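Local coordinates for putative uncharacterized protein (Pyrococcus furiosus, PDB 3V68) that is of unknown cellular function, belongs to the DUF2666 family and probably binds double-stranded DNA, at residues 5-10 / 136-141; 18-23 / 125-130; 55-60 / 80-85; 100-105 / 233-238. All blocks are in the same frame, centred on the assembly; numbering follows the deposited sequence.

Interaction 1. Residues 5-10 / 136-141; sequences ILEFTA and HINFTA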
loop_
_atom_site.group_PDB
_atom_site.type_symbol
_atom_site.label_atom_id
_atom_site.label_comp_id
_atom_site.label_asym_id
_atom_site.label_seq_id
_atom_site.Cartn_x
_atom_site.Cartn_y
_atom_site.Cartn_z
ATOM N N ILE A 5 21.994 4.227 7.764
ATOM C CA ILE A 5 20.917 3.914 8.690
ATOM C C ILE A 5 19.720 3.388 7.899
ATOM O O ILE A 5 19.469 3.819 6.775
ATOM C CB ILE A 5 20.515 5.163 9.534
ATOM C CG1 ILE A 5 19.556 4.780 10.669
ATOM C CG2 ILE A 5 19.942 6.272 8.639
ATOM C CD1 ILE A 5 19.298 5.886 11.681
ATOM N N LEU A 6 18.999 2.441 8.484
ATOM C CA LEU A 6 17.749 1.984 7.907
ATOM C C LEU A 6 16.841 1.585 9.045
ATOM O O LEU A 6 17.033 0.537 9.654
ATOM C CB LEU A 6 17.985 0.810 6.958
ATOM C CG LEU A 6 16.832 0.350 6.073
ATOM C CD1 LEU A 6 16.172 1.526 5.349
ATOM C CD2 LEU A 6 17.321 -0.683 5.076
ATOM N N GLU A 7 15.867 2.436 9.349
ATOM C CA GLU A 7 15.018 2.212 10.508
ATOM C C GLU A 7 13.587 2.688 10.323
ATOM O O GLU A 7 13.314 3.648 9.586
ATOM C CB GLU A 7 15.621 2.841 11.769
ATOM C CG GLU A 7 15.740 4.352 11.750
ATOM C CD GLU A 7 16.090 4.924 13.113
ATOM O OE1 GLU A 7 15.451 5.919 13.515
ATOM O OE2 GLU A 7 17.000 4.379 13.782
ATOM N N PHE A 8 12.683 1.986 10.995
ATOM C CA PHE A 8 11.295 2.386 11.102
ATOM C C PHE A 8 10.850 2.236 12.547
ATOM O O PHE A 8 10.995 1.167 13.136
ATOM C CB PHE A 8 10.394 1.533 10.197
ATOM C CG PHE A 8 8.935 1.838 10.361
ATOM C CD1 PHE A 8 8.390 2.984 9.794
ATOM C CD2 PHE A 8 8.107 0.995 11.106
ATOM C CE1 PHE A 8 7.043 3.291 9.958
ATOM C CE2 PHE A 8 6.755 1.295 11.272
ATOM C CZ PHE A 8 6.223 2.443 10.699
ATOM N N THR A 9 10.313 3.310 13.116
ATOM C CA THR A 9 9.636 3.217 14.409
ATOM C C THR A 9 8.314 3.964 14.345
ATOM O O THR A 9 8.165 4.920 13.579
ATOM C CB THR A 9 10.480 3.739 15.615
ATOM O OG1 THR A 9 10.682 5.154 15.513
ATOM C CG2 THR A 9 11.834 3.036 15.708
ATOM N N ALA A 10 7.356 3.505 15.140
ATOM C CA ALA A 10 6.067 4.164 15.265
ATOM C C ALA A 10 5.633 4.091 16.714
ATOM O O ALA A 10 5.836 3.077 17.380
ATOM C CB ALA A 10 5.033 3.505 14.365
ATOM N N HIS A 136 4.931 9.453 17.413
ATOM C CA HIS A 136 5.582 9.770 16.143
ATOM C C HIS A 136 5.471 8.636 15.132
ATOM O O HIS A 136 5.148 7.499 15.481
ATOM C CB HIS A 136 7.073 10.048 16.369
ATOM C CG HIS A 136 7.851 8.827 16.749
ATOM N ND1 HIS A 136 7.902 8.356 18.042
ATOM C CD2 HIS A 136 8.565 7.953 15.999
ATOM C CE1 HIS A 136 8.639 7.258 18.079
ATOM N NE2 HIS A 136 9.047 6.988 16.851
ATOM N N ILE A 137 5.756 8.973 13.878
ATOM C CA ILE A 137 6.079 8.005 12.838
ATOM C C ILE A 137 7.479 8.364 12.355
ATOM O O ILE A 137 7.776 9.538 12.140
ATOM C CB ILE A 137 5.100 8.093 11.636
ATOM C CG1 ILE A 137 3.629 8.076 12.095
ATOM C CG2 ILE A 137 5.409 7.000 10.597
ATOM C CD1 ILE A 137 3.160 6.786 12.747
ATOM N N ASN A 138 8.339 7.364 12.190
ATOM C CA ASN A 138 9.711 7.606 11.743
ATOM C C ASN A 138 10.229 6.548 10.769
ATOM O O ASN A 138 10.469 5.403 11.159
ATOM C CB ASN A 138 10.646 7.741 12.958
ATOM C CG ASN A 138 12.115 7.637 12.588
ATOM O OD1 ASN A 138 12.561 8.191 11.582
ATOM N ND2 ASN A 138 12.876 6.911 13.404
ATOM N N PHE A 139 10.385 6.939 9.505
ATOM C CA PHE A 139 11.115 6.142 8.521
ATOM C C PHE A 139 12.355 6.916 8.109
ATOM O O PHE A 139 12.255 7.987 7.509
ATOM C CB PHE A 139 10.257 5.830 7.286
ATOM C CG PHE A 139 10.962 4.987 6.247
ATOM C CD1 PHE A 139 10.881 3.603 6.296
ATOM C CD2 PHE A 139 11.714 5.577 5.228
ATOM C CE1 PHE A 139 11.524 2.811 5.349
ATOM C CE2 PHE A 139 12.369 4.797 4.275
ATOM C CZ PHE A 139 12.275 3.404 4.338
ATOM N N THR A 140 13.522 6.364 8.419
ATOM C CA THR A 140 14.782 7.014 8.091
ATOM C C THR A 140 15.675 6.027 7.365
ATOM O O THR A 140 15.926 4.923 7.857
ATOM C CB THR A 140 15.483 7.564 9.360
ATOM O OG1 THR A 140 14.659 8.565 9.961
ATOM C CG2 THR A 140 16.831 8.181 9.018
ATOM N N ALA A 141 16.128 6.425 6.180
ATOM C CA ALA A 141 16.985 5.589 5.358
ATOM C C ALA A 141 18.139 6.387 4.784
ATOM O O ALA A 141 17.934 7.436 4.171
ATOM C CB ALA A 141 16.178 4.950 4.230
#
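Glu7 with Thr140 and Thr9 with Asn138 are the hydrogen-bonded pairs of an antiparallel ladder between the two inner strands, 5-12 and 136-143, of a four-stranded sheet. The segments run 170° apart in direction, and each pair closes two backbone bonds, among them Glu7 N to Thr140 O at 2.9 Å and Asn138 N to Thr9 O at 2.8 Å. On the face carrying these four residues the side chains form a polar row with Asn138 at its hub. Its ND2 donates to Glu7 OE1 at 2.8 Å, meeting that oxygen on the anti side and 23° out of the carboxylate plane, and its OD1 accepts from Thr140 OG1 at 2.7 Å. Held at both ends, the amide has its orientation defined. The other oxygen of Glu7, OE2, forms a salt bridge to Arg131. Further along, Thr9 OG1 lies at the edge of the His136 imidazole, in its plane, and hydrogen-bonds to NE2 at 2.8 Å. This ladder joins two beta-hairpins, 5-12/15-20 and 136-143/146-153, through their first strands, one hairpin from each of the two DUF2666 regions. The opposite face is lined by apolar side chains: Leu6, Phe8, Ala10, Ile137, Phe139 and Ala141. Leu6 CD1 packs on Ala141 CB at 3.6 Å. Phe8 has CG anti to its backbone N (chi1 175°), and its CD1 comes 4.2 Å from Phe139 CB, which lies at the edge of the Phe8 ring and near its plane. Helix 26-43 covers this side, with Ile29 and Phe32 against Leu6, and Val36 and Val40 against Phe8.

Interaction 2. Residues 18-23 / 125-130; sequences GENVED and GLKIQP
Gly18 and Leu126 form a single backbone bridge in which Gly18 N donates to Gly125 O at 3.0 Å and Gly18 O accepts from Lys127 N at 2.8 Å, while the directions Gly18 to Glu22 and Gly125 to Ile128 differ by 52°. A beta carbon modelled on Gly18 would run into Ile128 O, consistent with the close approach of the backbones. Strand 15-20 is an outermost strand of the antiparallel sheet, paired with strand 5-12 along its inner edge, and the bridge fastens to its outer edge the loop that leads from helix 91-110 to strand 136-143. Beyond it, Lys127 stretches out from its backbone and bends at its last torsion (chi4 -74°), which sets NZ 2.7 Å from Asn20 OD1. The two side chains cross at about a right angle, with the ammonium tilted 20° from the carbonyl plane of the amide. Asn20 ND2 in turn donates to Glu22 OE2 at 3.1 Å, using the anti lone pair of that oxygen, and a long salt bridge of 3.7 Å joins Glu22 OE2 to Lys127 NZ. Ile128 CG2 packs 3.6 Å from Asn20 CG. An alanine in place of Asn20 would probably leave Lys127 and Glu22 without the amide that links them, and Lys127 NZ freer to turn. Glu19 CG lies 4.0 Å from Lys127 CD, while the Glu19 carboxylate is engaged by Arg35.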
loop_
_atom_site.group_PDB
_atom_site.type_symbol
_atom_site.label_atom_id
_atom_site.label_comp_id
_atom_site.label_asym_id
_atom_site.label_seq_id
_atom_site.Cartn_x
_atom_site.Cartn_y
_atom_site.Cartn_z
ATOM N N GLY A 18 9.128 -1.080 16.312
ATOM C CA GLY A 18 10.418 -0.589 15.832
ATOM C C GLY A 18 11.246 -1.689 15.210
ATOM O O GLY A 18 11.313 -2.806 15.732
ATOM N N GLU A 19 11.873 -1.374 14.080
ATOM C CA GLU A 19 12.767 -2.316 13.414
ATOM C C GLU A 19 13.842 -1.557 12.654
ATOM O O GLU A 19 13.614 -0.444 12.188
ATOM C CB GLU A 19 11.983 -3.227 12.466
ATOM C CG GLU A 19 12.744 -4.463 12.012
ATOM C CD GLU A 19 11.826 -5.584 11.573
ATOM O OE1 GLU A 19 11.832 -5.921 10.372
ATOM O OE2 GLU A 19 11.104 -6.127 12.435
ATOM N N ASN A 20 15.020 -2.160 12.553
ATOM C CA ASN A 20 16.100 -1.598 11.759
ATOM C C ASN A 20 16.887 -2.700 11.070
ATOM O O ASN A 20 16.678 -3.888 11.333
ATOM C CB ASN A 20 17.030 -0.751 12.638
ATOM C CG ASN A 20 17.848 -1.590 13.602
ATOM O OD1 ASN A 20 17.475 -2.715 13.931
ATOM N ND2 ASN A 20 18.968 -1.043 14.065
ATOM N N VAL A 21 17.779 -2.293 10.178
ATOM C CA VAL A 21 18.742 -3.196 9.569
ATOM C C VAL A 21 20.115 -2.846 10.118
ATOM O O VAL A 21 20.456 -1.669 10.244
ATOM C CB VAL A 21 18.720 -3.088 8.029
ATOM C CG1 VAL A 21 19.822 -3.936 7.399
ATOM C CG2 VAL A 21 17.368 -3.522 7.511
ATOM N N GLU A 22 20.882 -3.873 10.472
ATOM C CA GLU A 22 22.251 -3.682 10.942
ATOM C C GLU A 22 23.238 -4.455 10.072
ATOM O O GLU A 22 24.411 -4.089 9.977
ATOM C CB GLU A 22 22.373 -4.088 12.411
ATOM C CG GLU A 22 21.701 -3.099 13.355
ATOM C CD GLU A 22 21.669 -3.570 14.796
ATOM O OE1 GLU A 22 22.585 -4.312 15.207
ATOM O OE2 GLU A 22 20.727 -3.180 15.519
ATOM N N ASP A 23 22.748 -5.518 9.440
ATOM C CA ASP A 23 23.529 -6.301 8.495
ATOM C C ASP A 23 23.016 -5.971 7.094
ATOM O O ASP A 23 21.995 -6.509 6.663
ATOM C CB ASP A 23 23.385 -7.795 8.806
ATOM C CG ASP A 23 24.373 -8.662 8.036
ATOM O OD1 ASP A 23 25.138 -8.140 7.198
ATOM O OD2 ASP A 23 24.385 -9.886 8.278
ATOM N N GLY A 125 6.868 -6.034 17.044
ATOM C CA GLY A 125 7.623 -5.784 18.264
ATOM C C GLY A 125 8.558 -4.600 18.163
ATOM O O GLY A 125 8.575 -3.885 17.156
ATOM N N LEU A 126 9.334 -4.404 19.222
ATOM C CA LEU A 126 10.309 -3.326 19.302
ATOM C C LEU A 126 11.728 -3.887 19.275
ATOM O O LEU A 126 12.333 -4.107 20.326
ATOM C CB LEU A 126 10.093 -2.522 20.587
ATOM C CG LEU A 126 9.004 -1.455 20.615
ATOM C CD1 LEU A 126 8.694 -1.085 22.057
ATOM C CD2 LEU A 126 9.431 -0.224 19.825
ATOM N N LYS A 127 12.251 -4.131 18.074
ATOM C CA LYS A 127 13.624 -4.622 17.907
ATOM C C LYS A 127 14.590 -3.571 18.444
ATOM O O LYS A 127 15.566 -3.889 19.128
ATOM C CB LYS A 127 13.912 -4.923 16.432
ATOM C CG LYS A 127 15.328 -5.422 16.122
ATOM C CD LYS A 127 15.509 -5.599 14.618
ATOM C CE LYS A 127 16.828 -6.271 14.260
ATOM N NZ LYS A 127 18.001 -5.367 14.418
ATOM N N ILE A 128 14.300 -2.319 18.103
ATOM C CA ILE A 128 14.950 -1.161 18.683
ATOM C C ILE A 128 13.870 -0.361 19.394
ATOM O O ILE A 128 12.681 -0.514 19.091
ATOM C CB ILE A 128 15.646 -0.287 17.603
ATOM C CG1 ILE A 128 14.657 0.114 16.496
ATOM C CG2 ILE A 128 16.851 -1.023 17.029
ATOM C CD1 ILE A 128 15.163 1.192 15.554
ATOM N N GLN A 129 14.273 0.471 20.348
ATOM C CA GLN A 129 13.326 1.352 21.023
ATOM C C GLN A 129 12.956 2.509 20.089
ATOM O O GLN A 129 13.710 2.805 19.156
ATOM C CB GLN A 129 13.891 1.853 22.359
ATOM C CG GLN A 129 15.098 2.782 22.270
ATOM C CD GLN A 129 15.353 3.520 23.575
ATOM O OE1 GLN A 129 16.459 3.486 24.117
ATOM N NE2 GLN A 129 14.323 4.185 24.092
ATOM N N PRO A 130 11.790 3.149 20.314
ATOM C CA PRO A 130 11.400 4.273 19.460
ATOM C C PRO A 130 12.428 5.404 19.512
ATOM O O PRO A 130 12.967 5.703 20.581
ATOM C CB PRO A 130 10.069 4.725 20.066
ATOM C CG PRO A 130 9.536 3.518 20.751
ATOM C CD PRO A 130 10.745 2.832 21.306
#

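Interaction 3. Residues 55-60 / 80-85; sequences NGLLSI and RQIGRL
Ile60 and Leu85 both hold CG1 or CG anti to the carbonyl carbon (chi1 -66° and -63°), and their second torsions extend each chain onward to a methyl that reaches the other segment. Ile60 CD1 and Leu85 CD1 meet at 3.7 Å, the two side chains sliding past each other in opposite directions. The same Ile60 methyl lies 4.2 Å from Ile82 CG1, where the chains cross at about a right angle, and Leu57 CD1 approaches that CG1 atom at 4.1 Å. Leu85 also lies against backbone: its CD1 is 3.6 Å from Leu57 CA and its CD2 is 3.9 Å from Gly56 CA. A beta carbon modelled on Gly56 would collide with that second methyl, consistent with the close fit of Leu85 on the helix at this residue. The amide NE2 of Gln81 rests 3.8 Å from Ile60 CG2 as plain packing, and no hydrogen bond crosses between the segments. An alanine in place of Ile60 would probably open a gap beside Leu85 and Ile82 and leave the Gln81 amide without the branched chain it rests on. Nearby, Asp53 accepts a bond from Gly56 N through OD1 and is linked through its backbone to Leu85. Leu57 and Ile82 both press on Ala101 of helix 91-110, so the arrangement is apolar packing in an all-helical cluster, helices 54-58 and 76-83, together with the residues that follow them, meeting over a third helix.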
loop_
_atom_site.group_PDB
_atom_site.type_symbol
_atom_site.label_atom_id
_atom_site.label_comp_id
_atom_site.label_asym_id
_atom_site.label_seq_id
_atom_site.Cartn_x
_atom_site.Cartn_y
_atom_site.Cartn_z
ATOM N N ASN A 55 -15.151 1.331 8.866
ATOM C CA ASN A 55 -15.916 0.161 9.293
ATOM C C ASN A 55 -16.900 -0.286 8.213
ATOM O O ASN A 55 -16.973 -1.469 7.883
ATOM C CB ASN A 55 -16.636 0.428 10.617
ATOM C CG ASN A 55 -15.679 0.515 11.796
ATOM O OD1 ASN A 55 -15.643 1.521 12.504
ATOM N ND2 ASN A 55 -14.895 -0.540 12.008
ATOM N N GLY A 56 -17.629 0.674 7.649
ATOM C CA GLY A 56 -18.537 0.411 6.540
ATOM C C GLY A 56 -17.811 -0.094 5.307
ATOM O O GLY A 56 -18.271 -1.024 4.643
ATOM N N LEU A 57 -16.667 0.519 5.009
ATOM C CA LEU A 57 -15.876 0.160 3.833
ATOM C C LEU A 57 -15.432 -1.298 3.861
ATOM O O LEU A 57 -15.621 -2.030 2.890
ATOM C CB LEU A 57 -14.661 1.085 3.695
ATOM C CG LEU A 57 -13.707 0.837 2.521
ATOM C CD1 LEU A 57 -14.373 1.118 1.175
ATOM C CD2 LEU A 57 -12.458 1.684 2.697
ATOM N N LEU A 58 -14.859 -1.709 4.987
ATOM C CA LEU A 58 -14.343 -3.067 5.139
ATOM C C LEU A 58 -15.452 -4.098 5.369
ATOM O O LEU A 58 -15.189 -5.303 5.408
ATOM C CB LEU A 58 -13.293 -3.115 6.255
ATOM C CG LEU A 58 -12.068 -2.201 6.091
ATOM C CD1 LEU A 58 -11.156 -2.295 7.308
ATOM C CD2 LEU A 58 -11.293 -2.504 4.813
ATOM N N SER A 59 -16.687 -3.618 5.507
ATOM C CA SER A 59 -17.858 -4.490 5.632
ATOM C C SER A 59 -18.530 -4.775 4.287
ATOM O O SER A 59 -19.486 -5.554 4.222
ATOM C CB SER A 59 -18.875 -3.897 6.613
ATOM O OG SER A 59 -18.339 -3.837 7.921
ATOM N N ILE A 60 -18.035 -4.146 3.220
ATOM C CA ILE A 60 -18.550 -4.385 1.868
ATOM C C ILE A 60 -18.261 -5.828 1.461
ATOM O O ILE A 60 -17.130 -6.306 1.596
ATOM C CB ILE A 60 -17.957 -3.397 0.826
ATOM C CG1 ILE A 60 -18.421 -1.964 1.119
ATOM C CG2 ILE A 60 -18.346 -3.801 -0.604
ATOM C CD1 ILE A 60 -17.733 -0.903 0.278
ATOM N N ARG A 80 -20.309 3.074 -6.318
ATOM C CA ARG A 80 -21.400 3.788 -5.648
ATOM C C ARG A 80 -21.411 3.505 -4.141
ATOM O O ARG A 80 -21.590 4.425 -3.331
ATOM C CB ARG A 80 -22.737 3.419 -6.301
ATOM C CG ARG A 80 -23.962 4.175 -5.784
ATOM C CD ARG A 80 -25.115 4.168 -6.799
ATOM N NE ARG A 80 -25.284 2.884 -7.490
ATOM C CZ ARG A 80 -24.895 2.635 -8.741
ATOM N NH1 ARG A 80 -24.307 3.579 -9.469
ATOM N NH2 ARG A 80 -25.092 1.434 -9.271
ATOM N N GLN A 81 -21.208 2.239 -3.772
ATOM C CA GLN A 81 -21.103 1.839 -2.362
ATOM C C GLN A 81 -19.974 2.576 -1.648
ATOM O O GLN A 81 -20.150 3.055 -0.528
ATOM C CB GLN A 81 -20.885 0.327 -2.225
ATOM C CG GLN A 81 -22.096 -0.543 -2.523
ATOM C CD GLN A 81 -21.804 -2.022 -2.328
ATOM O OE1 GLN A 81 -21.518 -2.737 -3.287
ATOM N NE2 GLN A 81 -21.859 -2.482 -1.079
ATOM N N ILE A 82 -18.817 2.663 -2.303
ATOM C CA ILE A 82 -17.663 3.357 -1.737
ATOM C C ILE A 82 -17.940 4.855 -1.586
ATOM O O ILE A 82 -17.630 5.444 -0.550
ATOM C CB ILE A 82 -16.381 3.110 -2.578
ATOM C CG1 ILE A 82 -16.001 1.626 -2.537
ATOM C CG2 ILE A 82 -15.220 3.974 -2.077
ATOM C CD1 ILE A 82 -14.931 1.218 -3.544
ATOM N N GLY A 83 -18.531 5.458 -2.619
ATOM C CA GLY A 83 -18.872 6.879 -2.608
ATOM C C GLY A 83 -19.743 7.253 -1.424
ATOM O O GLY A 83 -19.556 8.301 -0.807
ATOM N N ARG A 84 -20.680 6.370 -1.096
ATOM C CA ARG A 84 -21.589 6.590 0.032
ATOM C C ARG A 84 -20.898 6.575 1.391
ATOM O O ARG A 84 -21.455 7.041 2.388
ATOM C CB ARG A 84 -22.738 5.585 -0.013
ATOM C CG ARG A 84 -23.743 5.965 -1.058
ATOM C CD ARG A 84 -24.810 4.935 -1.276
ATOM N NE ARG A 84 -25.850 5.518 -2.114
ATOM C CZ ARG A 84 -26.754 4.830 -2.798
ATOM N NH1 ARG A 84 -26.765 3.506 -2.763
ATOM N NH2 ARG A 84 -27.652 5.479 -3.524
ATOM N N LEU A 85 -19.682 6.044 1.428
ATOM C CA LEU A 85 -18.925 5.946 2.664
ATOM C C LEU A 85 -17.901 7.075 2.814
ATOM O O LEU A 85 -17.168 7.125 3.801
ATOM C CB LEU A 85 -18.245 4.575 2.749
ATOM C CG LEU A 85 -19.192 3.369 2.801
ATOM C CD1 LEU A 85 -18.475 2.110 2.367
ATOM C CD2 LEU A 85 -19.806 3.188 4.191
#

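Interaction 4. Residues 100-105 / 233-238; sequences VAKAVL and LGLKVD
Ala103 and Lys102, on helix 91-110, bury the most surface here, followed by Lys236 on the loop that passes over them. Ala103 takes the backbone of that loop directly: its CA lies 3.5 Å from Lys236 O in a CA-H...O contact with an angle of 149° at the hydrogen, and its CB is 3.9 Å from the same oxygen. Its methyl is small enough for the backbones to come close, with Ala103 CA 5.1 Å from Val237 CA. Lys102 instead reaches out to the loop with an extended chain, and its CE touches Leu235 CD2 at 3.6 Å, the two side chains crossing at about a right angle. The ammonium completes the link through a water, which accepts from Lys102 NZ at 2.7 Å and donates to Leu233 O at 2.9 Å. Lys236 adds its CB, 4.3 Å from Ala103 CB, while its NZ forms a salt bridge with Glu99 one turn back on the helix. Gly234, at positive phi, ends helix 219-231 in a Schellman motif and starts the loop toward helix 241-248. Asp238 is bound by Arg107 of helix 91-110 and Arg227 of helix 219-231, and Leu235 also packs on Leu70 and Leu73 of helix 66-73.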
loop_
_atom_site.group_PDB
_atom_site.type_symbol
_atom_site.label_atom_id
_atom_site.label_comp_id
_atom_site.label_asym_id
_atom_site.label_seq_id
_atom_site.Cartn_x
_atom_site.Cartn_y
_atom_site.Cartn_z
ATOM N N VAL A 100 -8.743 6.522 -2.790
ATOM C CA VAL A 100 -8.062 6.052 -1.581
ATOM C C VAL A 100 -8.830 4.899 -0.929
ATOM O O VAL A 100 -8.245 3.853 -0.636
ATOM C CB VAL A 100 -7.841 7.207 -0.573
ATOM C CG1 VAL A 100 -7.372 6.685 0.795
ATOM C CG2 VAL A 100 -6.834 8.194 -1.142
ATOM N N ALA A 101 -10.132 5.094 -0.720
ATOM C CA ALA A 101 -10.995 4.062 -0.132
ATOM C C ALA A 101 -10.985 2.790 -0.970
ATOM O O ALA A 101 -10.912 1.681 -0.433
ATOM C CB ALA A 101 -12.420 4.585 0.032
ATOM N N LYS A 102 -11.039 2.957 -2.289
ATOM C CA LYS A 102 -11.000 1.832 -3.223
ATOM C C LYS A 102 -9.701 1.036 -3.091
ATOM O O LYS A 102 -9.720 -0.188 -3.134
ATOM C CB LYS A 102 -11.173 2.340 -4.654
ATOM C CG LYS A 102 -11.435 1.271 -5.699
ATOM C CD LYS A 102 -11.562 1.938 -7.058
ATOM C CE LYS A 102 -11.511 0.937 -8.188
ATOM N NZ LYS A 102 -11.614 1.617 -9.511
ATOM N N ALA A 103 -8.578 1.730 -2.917
ATOM C CA ALA A 103 -7.283 1.066 -2.733
ATOM C C ALA A 103 -7.228 0.270 -1.431
ATOM O O ALA A 103 -6.639 -0.810 -1.388
ATOM C CB ALA A 103 -6.139 2.073 -2.786
ATOM N N VAL A 104 -7.844 0.810 -0.379
ATOM C CA VAL A 104 -7.912 0.124 0.913
ATOM C C VAL A 104 -8.744 -1.148 0.774
ATOM O O VAL A 104 -8.322 -2.228 1.199
ATOM C CB VAL A 104 -8.491 1.049 2.019
ATOM C CG1 VAL A 104 -8.895 0.253 3.252
ATOM C CG2 VAL A 104 -7.475 2.114 2.390
ATOM N N LEU A 105 -9.914 -1.011 0.156
ATOM C CA LEU A 105 -10.804 -2.147 -0.059
ATOM C C LEU A 105 -10.148 -3.216 -0.939
ATOM O O LEU A 105 -10.194 -4.402 -0.628
ATOM C CB LEU A 105 -12.132 -1.685 -0.672
ATOM C CG LEU A 105 -13.188 -2.766 -0.917
ATOM C CD1 LEU A 105 -13.613 -3.408 0.399
ATOM C CD2 LEU A 105 -14.391 -2.202 -1.657
ATOM N N LEU A 233 -6.786 -3.172 -14.814
ATOM C CA LEU A 233 -8.195 -3.053 -14.440
ATOM C C LEU A 233 -8.492 -1.722 -13.747
ATOM O O LEU A 233 -9.636 -1.456 -13.363
ATOM C CB LEU A 233 -8.592 -4.208 -13.513
ATOM C CG LEU A 233 -8.898 -5.588 -14.104
ATOM C CD1 LEU A 233 -7.639 -6.285 -14.599
ATOM C CD2 LEU A 233 -9.595 -6.441 -13.058
ATOM N N GLY A 234 -7.463 -0.894 -13.580
ATOM C CA GLY A 234 -7.586 0.378 -12.871
ATOM C C GLY A 234 -7.632 0.193 -11.366
ATOM O O GLY A 234 -8.134 1.055 -10.638
ATOM N N LEU A 235 -7.115 -0.940 -10.899
ATOM C CA LEU A 235 -7.108 -1.244 -9.474
ATOM C C LEU A 235 -5.740 -1.005 -8.858
ATOM O O LEU A 235 -4.710 -1.215 -9.503
ATOM C CB LEU A 235 -7.541 -2.693 -9.235
ATOM C CG LEU A 235 -8.990 -3.059 -9.582
ATOM C CD1 LEU A 235 -9.203 -4.560 -9.485
ATOM C CD2 LEU A 235 -10.005 -2.316 -8.710
ATOM N N LYS A 236 -5.741 -0.565 -7.600
ATOM C CA LYS A 236 -4.508 -0.311 -6.855
ATOM C C LYS A 236 -4.577 -0.997 -5.508
ATOM O O LYS A 236 -5.656 -1.112 -4.932
ATOM C CB LYS A 236 -4.317 1.190 -6.628
ATOM C CG LYS A 236 -4.069 2.002 -7.881
ATOM C CD LYS A 236 -4.054 3.480 -7.545
ATOM C CE LYS A 236 -3.573 4.318 -8.715
ATOM N NZ LYS A 236 -3.430 5.750 -8.328
ATOM N N VAL A 237 -3.423 -1.424 -5.000
ATOM C CA VAL A 237 -3.342 -2.006 -3.656
ATOM C C VAL A 237 -2.439 -1.187 -2.735
ATOM O O VAL A 237 -2.296 -1.497 -1.544
ATOM C CB VAL A 237 -2.893 -3.488 -3.669
ATOM C CG1 VAL A 237 -3.983 -4.385 -4.255
ATOM C CG2 VAL A 237 -1.556 -3.668 -4.407
ATOM N N ASP A 238 -1.825 -0.145 -3.294
ATOM C CA ASP A 238 -1.038 0.819 -2.526
ATOM C C ASP A 238 -1.783 2.154 -2.545
ATOM O O ASP A 238 -2.075 2.685 -3.618
ATOM C CB ASP A 238 0.384 0.956 -3.108
ATOM C CG ASP A 238 1.141 -0.374 -3.150
ATOM O OD1 ASP A 238 1.125 -1.104 -2.132
ATOM O OD2 ASP A 238 1.760 -0.692 -4.199
HETATM O O HOH W 1 -11.388 0.190 -11.814
#

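Interactions 1 and 2 share the antiparallel sheet: their centres are 9 Å apart, and strand 5-12 of interaction 1 pairs with strand 15-20 of interaction 2. Interactions 3 and 4 belong to the helical part, with centres 13 Å apart, and meet where Leu57 and Ile82 pack on helix 91-110. The centres of interactions 1 and 3 are 32 Å apart, on opposite sides of the chain's centre. Along the chain, interactions 2 and 3 fall between the two segments of interaction 1, whereas interaction 4 alternates with it. Interactions 1 and 4 each join the two DUF2666 regions, once through the sheet and once where the loop 233-238 packs on helix 91-110, consistent with one compact body.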